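PDB 3CLW: conserved exported protein from Bacteroides fragilis, which is of unknown function but probably hydrolyses O-glycosidic bonds, as a glycoside hydrolase would. Local coordinates for residues Y16-R29 / L346-V360. Residues are numbered along the deposited sequence; the frame is centred on the assembly and turned at random.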
loop_
_atom_site.group_PDB
_atom_site.type_symbol
_atom_site.label_atom_id
_atom_site.label_comp_id
_atom_site.label_asym_id
_atom_site.label_seq_id
_atom_site.Cartn_x
_atom_site.Cartn_y
_atom_site.Cartn_z
ATOM N N TYR A 16 -17.622 -6.703 -9.525
ATOM C CA TYR A 16 -16.605 -7.413 -8.744
ATOM C C TYR A 16 -16.437 -6.855 -7.318
ATOM O O TYR A 16 -17.437 -6.621 -6.637
ATOM C CB TYR A 16 -15.287 -7.466 -9.518
ATOM C CG TYR A 16 -15.515 -8.016 -10.900
ATOM C CD1 TYR A 16 -15.793 -9.377 -11.097
ATOM C CD2 TYR A 16 -15.508 -7.179 -12.005
ATOM C CE1 TYR A 16 -16.033 -9.885 -12.383
ATOM C CE2 TYR A 16 -15.746 -7.664 -13.277
ATOM C CZ TYR A 16 -16.013 -9.013 -13.466
ATOM O OH TYR A 16 -16.240 -9.473 -14.738
ATOM N N GLN A 17 -15.187 -6.664 -6.876
ATOM C CA GLN A 17 -14.878 -6.251 -5.492
ATOM C C GLN A 17 -15.257 -4.785 -5.215
ATOM O O GLN A 17 -15.361 -3.977 -6.129
ATOM C CB GLN A 17 -13.388 -6.497 -5.141
ATOM C CG GLN A 17 -12.379 -5.412 -5.659
ATOM C CD GLN A 17 -11.927 -5.635 -7.087
ATOM O OE1 GLN A 17 -12.594 -6.322 -7.864
ATOM N NE2 GLN A 17 -10.761 -5.080 -7.441
ATOM N N GLU A 18 -15.475 -4.492 -3.937
ATOM C CA GLU A 18 -15.597 -3.142 -3.426
ATOM C C GLU A 18 -14.185 -2.564 -3.201
ATOM O O GLU A 18 -13.300 -3.274 -2.716
ATOM C CB GLU A 18 -16.358 -3.192 -2.107
ATOM C CG GLU A 18 -16.606 -1.854 -1.424
ATOM C CD GLU A 18 -17.269 -2.032 -0.051
ATOM O OE1 GLU A 18 -16.792 -2.881 0.759
ATOM O OE2 GLU A 18 -18.273 -1.339 0.222
ATOM N N ILE A 19 -13.984 -1.294 -3.560
ATOM C CA ILE A 19 -12.703 -0.604 -3.297
ATOM C C ILE A 19 -12.675 -0.040 -1.877
ATOM O O ILE A 19 -13.601 0.659 -1.458
ATOM C CB ILE A 19 -12.415 0.549 -4.292
ATOM C CG1 ILE A 19 -12.524 0.097 -5.760
ATOM C CG2 ILE A 19 -11.042 1.186 -4.017
ATOM C CD1 ILE A 19 -11.413 -0.876 -6.192
ATOM N N ASP A 20 -11.622 -0.371 -1.134
ATOM C CA ASP A 20 -11.396 0.192 0.196
ATOM C C ASP A 20 -10.587 1.499 0.099
ATOM O O ASP A 20 -11.041 2.526 0.552
ATOM C CB ASP A 20 -10.667 -0.815 1.097
ATOM C CG ASP A 20 -11.518 -2.058 1.419
ATOM O OD1 ASP A 20 -12.755 -1.946 1.423
ATOM O OD2 ASP A 20 -10.942 -3.132 1.669
ATOM N N ASN A 21 -9.383 1.447 -0.475
ATOM C CA ASN A 21 -8.488 2.633 -0.494
ATOM C C ASN A 21 -7.311 2.453 -1.416
ATOM O O ASN A 21 -7.079 1.367 -1.943
ATOM C CB ASN A 21 -7.935 2.938 0.910
ATOM C CG ASN A 21 -7.107 1.773 1.502
ATOM O OD1 ASN A 21 -5.945 1.558 1.130
ATOM N ND2 ASN A 21 -7.700 1.035 2.444
ATOM N N PHE A 22 -6.568 3.541 -1.578
ATOM C CA PHE A 22 -5.204 3.514 -2.052
ATOM C C PHE A 22 -4.433 4.215 -0.949
ATOM O O PHE A 22 -4.922 5.159 -0.326
ATOM C CB PHE A 22 -5.093 4.255 -3.391
ATOM C CG PHE A 22 -5.748 3.505 -4.548
ATOM C CD1 PHE A 22 -4.987 2.658 -5.365
ATOM C CD2 PHE A 22 -7.114 3.617 -4.776
ATOM C CE1 PHE A 22 -5.587 1.947 -6.397
ATOM C CE2 PHE A 22 -7.720 2.913 -5.791
ATOM C CZ PHE A 22 -6.961 2.072 -6.607
ATOM N N SER A 23 -3.229 3.739 -0.694
ATOM C CA SER A 23 -2.552 4.113 0.495
ATOM C C SER A 23 -1.059 4.274 0.262
ATOM O O SER A 23 -0.561 3.967 -0.808
ATOM C CB SER A 23 -2.819 3.067 1.562
ATOM O OG SER A 23 -2.403 3.540 2.832
ATOM N N ALA A 24 -0.367 4.797 1.273
ATOM C CA ALA A 24 1.087 4.760 1.329
ATOM C C ALA A 24 1.483 4.821 2.792
ATOM O O ALA A 24 0.630 4.935 3.663
ATOM C CB ALA A 24 1.714 5.928 0.538
ATOM N N SER A 25 2.780 4.792 3.054
ATOM C CA SER A 25 3.289 4.610 4.393
ATOM C C SER A 25 4.094 5.838 4.860
ATOM O O SER A 25 4.794 6.475 4.069
ATOM C CB SER A 25 4.144 3.329 4.370
ATOM O OG SER A 25 4.628 3.017 5.640
ATOM N N ASP A 26 3.977 6.162 6.143
ATOM C CA ASP A 26 4.743 7.242 6.777
ATOM C C ASP A 26 6.161 6.854 7.257
ATOM O O ASP A 26 6.835 7.630 7.936
ATOM C CB ASP A 26 3.929 7.796 7.944
ATOM C CG ASP A 26 4.063 6.976 9.222
ATOM O OD1 ASP A 26 4.616 5.855 9.202
ATOM O OD2 ASP A 26 3.622 7.496 10.274
ATOM N N ALA A 27 6.594 5.640 6.938
ATOM C CA ALA A 27 7.718 5.025 7.679
ATOM C C ALA A 27 9.027 5.809 7.501
ATOM O O ALA A 27 9.321 6.309 6.384
ATOM C CB ALA A 27 7.901 3.607 7.258
ATOM N N TRP A 28 9.780 5.926 8.602
ATOM C CA TRP A 28 11.160 6.412 8.595
ATOM C C TRP A 28 11.309 7.914 8.386
ATOM O O TRP A 28 11.791 8.595 9.278
ATOM C CB TRP A 28 12.022 5.656 7.596
ATOM C CG TRP A 28 12.082 4.184 7.833
ATOM C CD1 TRP A 28 11.751 3.492 8.987
ATOM C CD2 TRP A 28 12.497 3.195 6.879
ATOM N NE1 TRP A 28 11.947 2.133 8.786
ATOM C CE2 TRP A 28 12.406 1.934 7.507
ATOM C CE3 TRP A 28 12.971 3.263 5.561
ATOM C CZ2 TRP A 28 12.745 0.756 6.853
ATOM C CZ3 TRP A 28 13.340 2.063 4.917
ATOM C CH2 TRP A 28 13.218 0.844 5.564
ATOM N N ARG A 29 10.829 8.418 7.249
ATOM C CA ARG A 29 11.119 9.784 6.802
ATOM C C ARG A 29 10.154 10.872 7.242
ATOM O O ARG A 29 10.569 12.003 7.508
ATOM C CB ARG A 29 11.392 9.774 5.283
ATOM C CG ARG A 29 12.515 8.769 5.022
ATOM C CD ARG A 29 12.980 8.691 3.620
ATOM N NE ARG A 29 12.302 7.668 2.846
ATOM C CZ ARG A 29 12.726 6.429 2.628
ATOM N NH1 ARG A 29 13.823 5.940 3.174
ATOM N NH2 ARG A 29 12.003 5.666 1.844
ATOM N N LEU A 346 -5.808 -5.235 -9.050
ATOM C CA LEU A 346 -7.235 -4.900 -9.057
ATOM C C LEU A 346 -8.086 -5.862 -9.892
ATOM O O LEU A 346 -9.192 -6.177 -9.526
ATOM C CB LEU A 346 -7.437 -3.472 -9.577
ATOM C CG LEU A 346 -6.924 -2.312 -8.724
ATOM C CD1 LEU A 346 -7.073 -0.989 -9.471
ATOM C CD2 LEU A 346 -7.616 -2.273 -7.349
ATOM N N THR A 347 -7.556 -6.308 -11.026
ATOM C CA THR A 347 -8.354 -7.079 -11.972
ATOM C C THR A 347 -8.122 -8.586 -11.907
ATOM O O THR A 347 -8.999 -9.330 -12.260
ATOM C CB THR A 347 -8.139 -6.604 -13.429
ATOM O OG1 THR A 347 -6.764 -6.792 -13.772
ATOM C CG2 THR A 347 -8.506 -5.141 -13.596
ATOM N N LEU A 348 -6.940 -9.026 -11.497
ATOM C CA LEU A 348 -6.651 -10.442 -11.402
ATOM C C LEU A 348 -6.771 -10.949 -9.962
ATOM O O LEU A 348 -7.435 -11.942 -9.720
ATOM C CB LEU A 348 -5.283 -10.786 -11.998
ATOM C CG LEU A 348 -5.061 -10.444 -13.469
ATOM C CD1 LEU A 348 -3.839 -11.167 -13.993
ATOM C CD2 LEU A 348 -6.276 -10.760 -14.313
ATOM N N ALA A 349 -6.155 -10.237 -9.015
ATOM C CA ALA A 349 -6.209 -10.609 -7.608
ATOM C C ALA A 349 -7.448 -10.023 -6.934
ATOM O O ALA A 349 -7.706 -10.322 -5.768
ATOM C CB ALA A 349 -4.933 -10.213 -6.886
ATOM N N ASN A 350 -8.215 -9.229 -7.687
ATOM C CA ASN A 350 -9.407 -8.533 -7.195
ATOM C C ASN A 350 -9.165 -7.761 -5.900
ATOM O O ASN A 350 -9.995 -7.793 -4.975
ATOM C CB ASN A 350 -10.588 -9.512 -7.037
ATOM C CG ASN A 350 -11.278 -9.834 -8.364
ATOM O OD1 ASN A 350 -12.484 -9.678 -8.503
ATOM N ND2 ASN A 350 -10.514 -10.282 -9.331
ATOM N N ALA A 351 -8.016 -7.075 -5.817
ATOM C CA ALA A 351 -7.613 -6.452 -4.568
ATOM C C ALA A 351 -8.590 -5.362 -4.211
ATOM O O ALA A 351 -8.996 -4.607 -5.087
ATOM C CB ALA A 351 -6.212 -5.885 -4.690
ATOM N N SER A 352 -8.948 -5.240 -2.930
ATOM C CA SER A 352 -9.737 -4.072 -2.505
ATOM C C SER A 352 -8.941 -2.819 -2.144
ATOM O O SER A 352 -9.530 -1.767 -1.884
ATOM C CB SER A 352 -10.714 -4.426 -1.364
ATOM O OG SER A 352 -11.814 -5.189 -1.863
ATOM N N ALA A 353 -7.617 -2.939 -2.067
ATOM C CA ALA A 353 -6.730 -1.812 -1.745
ATOM C C ALA A 353 -5.398 -2.067 -2.405
ATOM O O ALA A 353 -5.022 -3.235 -2.576
ATOM C CB ALA A 353 -6.534 -1.651 -0.261
ATOM N N TRP A 354 -4.697 -0.984 -2.768
ATOM C CA TRP A 354 -3.304 -1.038 -3.247
ATOM C C TRP A 354 -2.497 0.001 -2.466
ATOM O O TRP A 354 -2.888 1.168 -2.414
ATOM C CB TRP A 354 -3.215 -0.793 -4.767
ATOM C CG TRP A 354 -1.907 -1.250 -5.293
ATOM C CD1 TRP A 354 -1.607 -2.497 -5.786
ATOM C CD2 TRP A 354 -0.677 -0.499 -5.322
ATOM N NE1 TRP A 354 -0.280 -2.554 -6.136
ATOM C CE2 TRP A 354 0.318 -1.350 -5.844
ATOM C CE3 TRP A 354 -0.321 0.810 -4.936
ATOM C CZ2 TRP A 354 1.652 -0.932 -6.023
ATOM C CZ3 TRP A 354 0.998 1.219 -5.094
ATOM C CH2 TRP A 354 1.967 0.347 -5.649
ATOM N N GLN A 355 -1.396 -0.418 -1.841
ATOM C CA GLN A 355 -0.681 0.457 -0.901
ATOM C C GLN A 355 0.821 0.522 -1.184
ATOM O O GLN A 355 1.494 -0.511 -1.305
ATOM C CB GLN A 355 -0.942 0.023 0.546
ATOM C CG GLN A 355 -2.412 -0.419 0.798
ATOM C CD GLN A 355 -2.741 -0.588 2.250
ATOM O OE1 GLN A 355 -2.046 -1.318 2.956
ATOM N NE2 GLN A 355 -3.800 0.077 2.717
ATOM N N TRP A 356 1.319 1.741 -1.341
ATOM C CA TRP A 356 2.761 1.993 -1.427
ATOM C C TRP A 356 3.457 1.688 -0.111
ATOM O O TRP A 356 2.826 1.705 0.940
ATOM C CB TRP A 356 3.026 3.491 -1.756
ATOM C CG TRP A 356 2.875 3.806 -3.167
ATOM C CD1 TRP A 356 1.803 4.416 -3.772
ATOM C CD2 TRP A 356 3.824 3.541 -4.201
ATOM N NE1 TRP A 356 2.042 4.555 -5.121
ATOM C CE2 TRP A 356 3.271 4.022 -5.411
ATOM C CE3 TRP A 356 5.096 2.935 -4.226
ATOM C CZ2 TRP A 356 3.937 3.907 -6.632
ATOM C CZ3 TRP A 356 5.757 2.819 -5.439
ATOM C CH2 TRP A 356 5.189 3.315 -6.621
ATOM N N TRP A 357 4.759 1.438 -0.187
ATOM C CA TRP A 357 5.647 1.577 0.952
ATOM C C TRP A 357 5.806 3.108 1.217
ATOM O O TRP A 357 4.840 3.891 1.051
ATOM C CB TRP A 357 6.967 0.809 0.648
ATOM C CG TRP A 357 8.104 0.903 1.632
ATOM C CD1 TRP A 357 9.405 1.175 1.325
ATOM C CD2 TRP A 357 8.060 0.758 3.069
ATOM N NE1 TRP A 357 10.172 1.198 2.459
ATOM C CE2 TRP A 357 9.374 0.958 3.546
ATOM C CE3 TRP A 357 7.036 0.509 3.995
ATOM C CZ2 TRP A 357 9.705 0.898 4.908
ATOM C CZ3 TRP A 357 7.361 0.445 5.347
ATOM C CH2 TRP A 357 8.690 0.643 5.791
ATOM N N THR A 358 6.967 3.558 1.651
ATOM C CA THR A 358 7.132 4.983 1.989
ATOM C C THR A 358 6.672 5.925 0.838
ATOM O O THR A 358 7.073 5.747 -0.308
ATOM C CB THR A 358 8.575 5.293 2.324
ATOM O OG1 THR A 358 9.379 4.961 1.187
ATOM C CG2 THR A 358 9.074 4.473 3.559
ATOM N N ALA A 359 5.812 6.896 1.150
ATOM C CA ALA A 359 5.406 7.939 0.195
ATOM C C ALA A 359 6.615 8.754 -0.365
ATOM O O ALA A 359 6.594 9.220 -1.508
ATOM C CB ALA A 359 4.419 8.861 0.861
ATOM N N VAL A 360 7.662 8.906 0.447
ATOM C CA VAL A 360 8.845 9.678 0.069
ATOM C C VAL A 360 10.085 8.802 0.206
ATOM O O VAL A 360 10.102 7.792 0.968
ATOM C CB VAL A 360 8.998 10.999 0.898
ATOM C CG1 VAL A 360 7.763 11.873 0.768
ATOM C CG2 VAL A 360 9.230 10.677 2.369
#
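Gln17 bridges the end of helix 328-347 and the loop that follows, binding one carbonyl of each. Its chain bends at chi2 (-85°), which carries NE2 to Leu346 O (2.8 Å), on a lone pair, and to Ala351 O, which it meets from above the carbonyl plane. Arg409 takes the other end of this amide, OE1. Ser352 OG donates to Glu18 O at 2.6 Å, nearly end-on to the carbonyl. Strands 21-25 and 353-356 then run parallel, the first beta strand of the TIM barrel beside the last, so this pairing closes the barrel. A beta bulge between Ser23 and Ser25 shifts the register by one. On one face of the sheet Gln355 NE2 donates to Asn21 OD1 (3.1 Å), with the acceptor in its amide plane, while Arg69 binds Gln355 OE1. On the other face, toward helix 328-347, Phe22 CD1 packs on Trp354 CB (3.9 Å), and Leu346 CD1 lies at the edge of the phenyl ring. Within the bulge, Trp357 has CG anti to the backbone N (chi1 175°), and this swings its indole back toward segment 16-29. There its six-membered ring meets Trp28 edge-to-face, planes at 88°, with CZ2 over the Trp28 face. Ala27 CB touches Trp357 CH2 at 3.4 Å. Arg29 grips Val360 O side-on through NE (2.9 Å) and NH2 (3.0 Å), with the oxygen in the guanidinium plane. Thr358 OG1 donates to the same oxygen, making three bonds on one buried residue's carbonyl.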